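Local coordinates for Rik1-associated factor 1 (Schizosaccharomyces pombe, PDB 4O9D), which serves in the Clr4 methyltransferase complex, which ubiquitylates histone H3 and makes the H3K9me mark to establish heterochromatin, at residues A[15-20]-A[385-390]; A[394-399]-A[404-409]. All coordinates share one frame; numbering follows the deposited sequence.

Interaction 1: A[15-20]-A[385-390]; sequences ESVFFL and GGFSED
Phe387 presents the outer end of its ring to two aliphatic side chains, Val17 and Leu20. Both methyls meet the ring at its edge, near its plane. CD1 of Leu20 lies 3.8 Å from CE1 of Phe387, and CG2 of Val17 lies 4.1 Å from its CZ. The Val17 methyl in contact is the branch anti to the backbone N. CG1, the other branch, lies over a face of the Phe18 ring instead. No hydrogen bond crosses the contact, and only 103 Å² is buried, yet all three side chains are buried in the chain. This is a WD-repeat beta-propeller. Phe387 ends strand 382-387, the inner edge strand of its four-stranded blade. Residues 15-20 form the turn leading into strand 21-26, the outer edge strand of that blade. Phe375, on a strand of the preceding blade, touches both Val17 and Leu20. The turn is held by Phe19 N bonding to Ser16 O at 2.7 Å. Gln345 also grips it, bonding to Ser16 OG and Val17 N. Beyond Phe387, Ser388 OG donates to Asp390 OD1 at 2.9 Å, nearly along the carboxylate C-O axis, and ties that turn together.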
loop_
_atom_site.group_PDB
_atom_site.type_symbol
_atom_site.label_atom_id
_atom_site.label_comp_id
_atom_site.label_asym_id
_atom_site.label_seq_id
_atom_site.Cartn_x
_atom_site.Cartn_y
_atom_site.Cartn_z
ATOM N N GLU A 15 -14.891 17.264 -7.850
ATOM C CA GLU A 15 -13.618 16.653 -7.482
ATOM C C GLU A 15 -13.092 17.236 -6.174
ATOM O O GLU A 15 -12.627 18.378 -6.125
ATOM C CB GLU A 15 -12.595 16.849 -8.594
ATOM C CG GLU A 15 -13.099 16.421 -9.952
ATOM C CD GLU A 15 -12.956 14.930 -10.195
ATOM O OE1 GLU A 15 -12.306 14.236 -9.372
ATOM O OE2 GLU A 15 -13.486 14.456 -11.221
ATOM N N SER A 16 -13.158 16.425 -5.124
ATOM C CA SER A 16 -12.882 16.870 -3.766
ATOM C C SER A 16 -11.475 17.443 -3.620
ATOM O O SER A 16 -11.234 18.266 -2.738
ATOM C CB SER A 16 -13.079 15.712 -2.771
ATOM O OG SER A 16 -11.878 14.975 -2.547
ATOM N N VAL A 17 -10.552 17.037 -4.489
ATOM C CA VAL A 17 -9.160 17.413 -4.292
ATOM C C VAL A 17 -8.949 18.933 -4.345
ATOM O O VAL A 17 -8.058 19.458 -3.677
ATOM C CB VAL A 17 -8.231 16.689 -5.275
ATOM C CG1 VAL A 17 -8.368 17.261 -6.672
ATOM C CG2 VAL A 17 -6.791 16.747 -4.774
ATOM N N PHE A 18 -9.775 19.650 -5.102
ATOM C CA PHE A 18 -9.664 21.109 -5.106
ATOM C C PHE A 18 -10.114 21.700 -3.761
ATOM O O PHE A 18 -9.685 22.796 -3.372
ATOM C CB PHE A 18 -10.497 21.713 -6.239
ATOM C CG PHE A 18 -10.113 21.221 -7.604
ATOM C CD1 PHE A 18 -8.794 21.263 -8.023
ATOM C CD2 PHE A 18 -11.074 20.710 -8.467
ATOM C CE1 PHE A 18 -8.434 20.809 -9.285
ATOM C CE2 PHE A 18 -10.726 20.254 -9.736
ATOM C CZ PHE A 18 -9.404 20.314 -10.148
ATOM N N PHE A 19 -10.970 20.970 -3.050
ATOM C CA PHE A 19 -11.589 21.493 -1.828
ATOM C C PHE A 19 -10.854 21.095 -0.562
ATOM O O PHE A 19 -11.168 21.591 0.513
ATOM C CB PHE A 19 -13.045 21.044 -1.746
ATOM C CG PHE A 19 -13.873 21.533 -2.892
ATOM C CD1 PHE A 19 -13.986 22.897 -3.137
ATOM C CD2 PHE A 19 -14.517 20.646 -3.741
ATOM C CE1 PHE A 19 -14.729 23.369 -4.198
ATOM C CE2 PHE A 19 -15.272 21.116 -4.814
ATOM C CZ PHE A 19 -15.374 22.479 -5.038
ATOM N N LEU A 20 -9.880 20.200 -0.696
ATOM C CA LEU A 20 -9.052 19.788 0.427
ATOM C C LEU A 20 -8.127 20.939 0.828
ATOM O O LEU A 20 -7.398 21.495 -0.001
ATOM C CB LEU A 20 -8.250 18.522 0.062
ATOM C CG LEU A 20 -9.089 17.228 -0.078
ATOM C CD1 LEU A 20 -8.303 16.060 -0.686
ATOM C CD2 LEU A 20 -9.653 16.817 1.268
ATOM N N GLY A 385 1.408 8.704 -0.193
ATOM C CA GLY A 385 0.249 9.576 -0.246
ATOM C C GLY A 385 -1.011 8.760 -0.476
ATOM O O GLY A 385 -1.011 7.827 -1.270
ATOM N N GLY A 386 -2.097 9.119 0.197
ATOM C CA GLY A 386 -3.308 8.323 0.121
ATOM C C GLY A 386 -4.576 9.038 0.547
ATOM O O GLY A 386 -4.626 9.644 1.621
ATOM N N PHE A 387 -5.609 8.942 -0.291
ATOM C CA PHE A 387 -6.943 9.444 0.031
ATOM C C PHE A 387 -7.676 8.486 0.941
ATOM O O PHE A 387 -7.491 7.269 0.851
ATOM C CB PHE A 387 -7.797 9.522 -1.234
ATOM C CG PHE A 387 -7.435 10.654 -2.156
ATOM C CD1 PHE A 387 -7.855 11.934 -1.885
ATOM C CD2 PHE A 387 -6.697 10.422 -3.304
ATOM C CE1 PHE A 387 -7.541 12.970 -2.735
ATOM C CE2 PHE A 387 -6.383 11.461 -4.168
ATOM C CZ PHE A 387 -6.803 12.730 -3.874
ATOM N N SER A 388 -8.555 9.011 1.781
ATOM C CA SER A 388 -9.525 8.157 2.437
ATOM C C SER A 388 -10.552 7.782 1.380
ATOM O O SER A 388 -10.757 8.526 0.397
ATOM C CB SER A 388 -10.184 8.877 3.632
ATOM O OG SER A 388 -10.824 10.072 3.214
ATOM N N GLU A 389 -11.195 6.638 1.577
ATOM C CA GLU A 389 -12.190 6.148 0.626
ATOM C C GLU A 389 -13.341 7.139 0.396
ATOM O O GLU A 389 -13.893 7.199 -0.705
ATOM C CB GLU A 389 -12.752 4.791 1.079
ATOM C CG GLU A 389 -11.859 3.625 0.766
ATOM C CD GLU A 389 -12.521 2.291 1.088
ATOM O OE1 GLU A 389 -12.353 1.338 0.294
ATOM O OE2 GLU A 389 -13.215 2.198 2.129
ATOM N N ASP A 390 -13.715 7.905 1.422
ATOM C CA ASP A 390 -14.798 8.879 1.269
ATOM C C ASP A 390 -14.298 10.232 0.702
ATOM O O ASP A 390 -15.051 11.203 0.625
ATOM C CB ASP A 390 -15.569 9.072 2.590
ATOM C CG ASP A 390 -14.830 9.953 3.592
ATOM O OD1 ASP A 390 -13.691 10.364 3.303
ATOM O OD2 ASP A 390 -15.381 10.228 4.688
#

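Interaction 2: A[394-399]-A[404-409]; sequences LTVCCV and NMYSLG
Leu394, Val396, Asn404 and Tyr406 project from one face of an antiparallel hairpin, and Thr395 and Met405 from the other. The hairpin supplies two neighbouring strands of a WD-repeat propeller blade, within the fourth annotated WD repeat. Thr395 and Met405 form a non-hydrogen-bonded pair. Their side chains run alongside each other and point the same way. Met405 bends at chi2 (-139°), and its CE comes 3.5 Å from Thr395 OG1. That hydroxyl has its polar partner in Tyr38 OH, on the next blade. On the opposite face, Leu394 and Tyr406 form a hydrogen-bonded pair, with their CB atoms 4.4 Å apart. The Tyr406 ring turns its edge to the backbone of Leu394, while Val396 CG2 approaches the ring obliquely, 4.3 Å from CE1. Phe375 and Phe416 make edge-to-face contacts with this ring. Its hydroxyl is hydrogen-bonded to Thr376 OG1, and Asn404 ND2 adds a weak bond to it. Asn404 OD1 pairs with His25 ND1 on the adjoining strand. Four backbone bonds fix the register, two each for the pairs Leu394-Tyr406 and Val396-Asn404. Leu394 O takes the N-H of Tyr406 at 2.7 Å, with an angle of 174° at the hydrogen. The same oxygen lies in the plane of the Tyr406 ring, 3.5 Å from CD1.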
loop_
_atom_site.group_PDB
_atom_site.type_symbol
_atom_site.label_atom_id
_atom_site.label_comp_id
_atom_site.label_asym_id
_atom_site.label_seq_id
_atom_site.Cartn_x
_atom_site.Cartn_y
_atom_site.Cartn_z
ATOM N N LEU A 394 -6.808 13.632 2.558
ATOM C CA LEU A 394 -5.612 13.250 1.816
ATOM C C LEU A 394 -4.384 13.418 2.740
ATOM O O LEU A 394 -4.243 14.429 3.433
ATOM C CB LEU A 394 -5.481 14.090 0.534
ATOM C CG LEU A 394 -4.175 13.899 -0.241
ATOM C CD1 LEU A 394 -4.050 12.459 -0.801
ATOM C CD2 LEU A 394 -4.050 14.941 -1.385
ATOM N N THR A 395 -3.530 12.405 2.790
ATOM C CA THR A 395 -2.381 12.432 3.665
ATOM C C THR A 395 -1.165 12.251 2.775
ATOM O O THR A 395 -1.133 11.331 1.960
ATOM C CB THR A 395 -2.458 11.283 4.753
ATOM O OG1 THR A 395 -3.633 11.439 5.558
ATOM C CG2 THR A 395 -1.259 11.350 5.656
ATOM N N VAL A 396 -0.171 13.128 2.921
ATOM C CA VAL A 396 1.025 13.078 2.111
ATOM C C VAL A 396 2.251 13.150 3.014
ATOM O O VAL A 396 2.290 13.953 3.933
ATOM C CB VAL A 396 1.024 14.256 1.095
ATOM C CG1 VAL A 396 2.264 14.239 0.230
ATOM C CG2 VAL A 396 -0.236 14.177 0.244
ATOM N N CYS A 397 3.241 12.293 2.763
ATOM C CA CYS A 397 4.436 12.202 3.621
ATOM C C CYS A 397 5.715 12.366 2.805
ATOM O O CYS A 397 5.740 12.042 1.616
ATOM C CB CYS A 397 4.496 10.844 4.303
ATOM S SG CYS A 397 2.933 10.195 4.923
ATOM N N CYS A 398 6.793 12.822 3.437
ATOM C CA CYS A 398 8.050 13.001 2.702
ATOM C C CYS A 398 9.241 12.539 3.517
ATOM O O CYS A 398 9.121 12.251 4.699
ATOM C CB CYS A 398 8.231 14.457 2.250
ATOM S SG CYS A 398 8.494 15.678 3.586
ATOM N N VAL A 399 10.388 12.420 2.862
ATOM C CA VAL A 399 11.592 12.004 3.537
ATOM C C VAL A 399 11.875 12.929 4.713
ATOM O O VAL A 399 11.826 14.134 4.561
ATOM C CB VAL A 399 12.788 12.021 2.586
ATOM C CG1 VAL A 399 14.074 11.765 3.356
ATOM C CG2 VAL A 399 12.589 10.969 1.489
ATOM N N ASN A 404 1.770 15.529 6.179
ATOM C CA ASN A 404 0.733 16.536 5.993
ATOM C C ASN A 404 -0.642 15.927 5.759
ATOM O O ASN A 404 -0.807 15.063 4.898
ATOM C CB ASN A 404 1.084 17.479 4.829
ATOM C CG ASN A 404 2.283 18.358 5.140
ATOM O OD1 ASN A 404 2.769 18.378 6.265
ATOM N ND2 ASN A 404 2.755 19.091 4.149
ATOM N N MET A 405 -1.625 16.388 6.526
ATOM C CA MET A 405 -3.016 15.974 6.338
ATOM C C MET A 405 -3.890 17.114 5.797
ATOM O O MET A 405 -3.937 18.211 6.393
ATOM C CB MET A 405 -3.635 15.516 7.662
ATOM C CG MET A 405 -3.280 14.112 8.119
ATOM S SD MET A 405 -4.740 13.268 8.810
ATOM C CE MET A 405 -4.100 11.614 8.990
ATOM N N TYR A 406 -4.607 16.838 4.706
ATOM C CA TYR A 406 -5.520 17.806 4.104
ATOM C C TYR A 406 -6.948 17.323 4.298
ATOM O O TYR A 406 -7.216 16.136 4.193
ATOM C CB TYR A 406 -5.198 17.994 2.620
ATOM C CG TYR A 406 -3.758 18.376 2.394
ATOM C CD1 TYR A 406 -2.757 17.414 2.430
ATOM C CD2 TYR A 406 -3.392 19.707 2.166
ATOM C CE1 TYR A 406 -1.425 17.762 2.242
ATOM C CE2 TYR A 406 -2.075 20.061 1.974
ATOM C CZ TYR A 406 -1.100 19.090 2.013
ATOM O OH TYR A 406 0.221 19.431 1.850
ATOM N N SER A 407 -7.866 18.235 4.604
ATOM C CA SER A 407 -9.251 17.840 4.837
ATOM C C SER A 407 -10.217 18.839 4.212
ATOM O O SER A 407 -9.850 19.967 3.910
ATOM C CB SER A 407 -9.530 17.735 6.338
ATOM O OG SER A 407 -10.818 17.205 6.577
ATOM N N LEU A 408 -11.458 18.424 4.038
ATOM C CA LEU A 408 -12.493 19.351 3.616
ATOM C C LEU A 408 -12.780 20.347 4.749
ATOM O O LEU A 408 -13.790 21.051 4.739
ATOM C CB LEU A 408 -13.747 18.575 3.199
ATOM C CG LEU A 408 -13.567 17.758 1.915
ATOM C CD1 LEU A 408 -14.880 17.119 1.477
ATOM C CD2 LEU A 408 -13.022 18.633 0.793
ATOM N N GLY A 409 -11.882 20.383 5.734
ATOM C CA GLY A 409 -11.862 21.423 6.749
ATOM C C GLY A 409 -10.699 22.382 6.527
ATOM O O GLY A 409 -10.185 22.992 7.468
#

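Interactions 1 and 2 belong to one blade, and their centres are about 9 Å apart. Strand 382-387 pairs with strand 393-398: Gly386 N lies 3.0 Å from Thr395 O, a probable hydrogen bond. Strand 21-26, which follows residues 15-20, pairs with strand 403-407 at the other side of the hairpin. The N-terminal strand 21-26 thus completes a blade whose other three strands come from residues 382-407, the way in which WD propellers usually close their ring. Leu20 joins the two contacts directly. Its CD1 packs 3.7 Å from Leu394 CB, and its CD2 lies 3.6 Å from Ser407 C. Phe19 CB also packs against Leu408 CD2, at 3.5 Å.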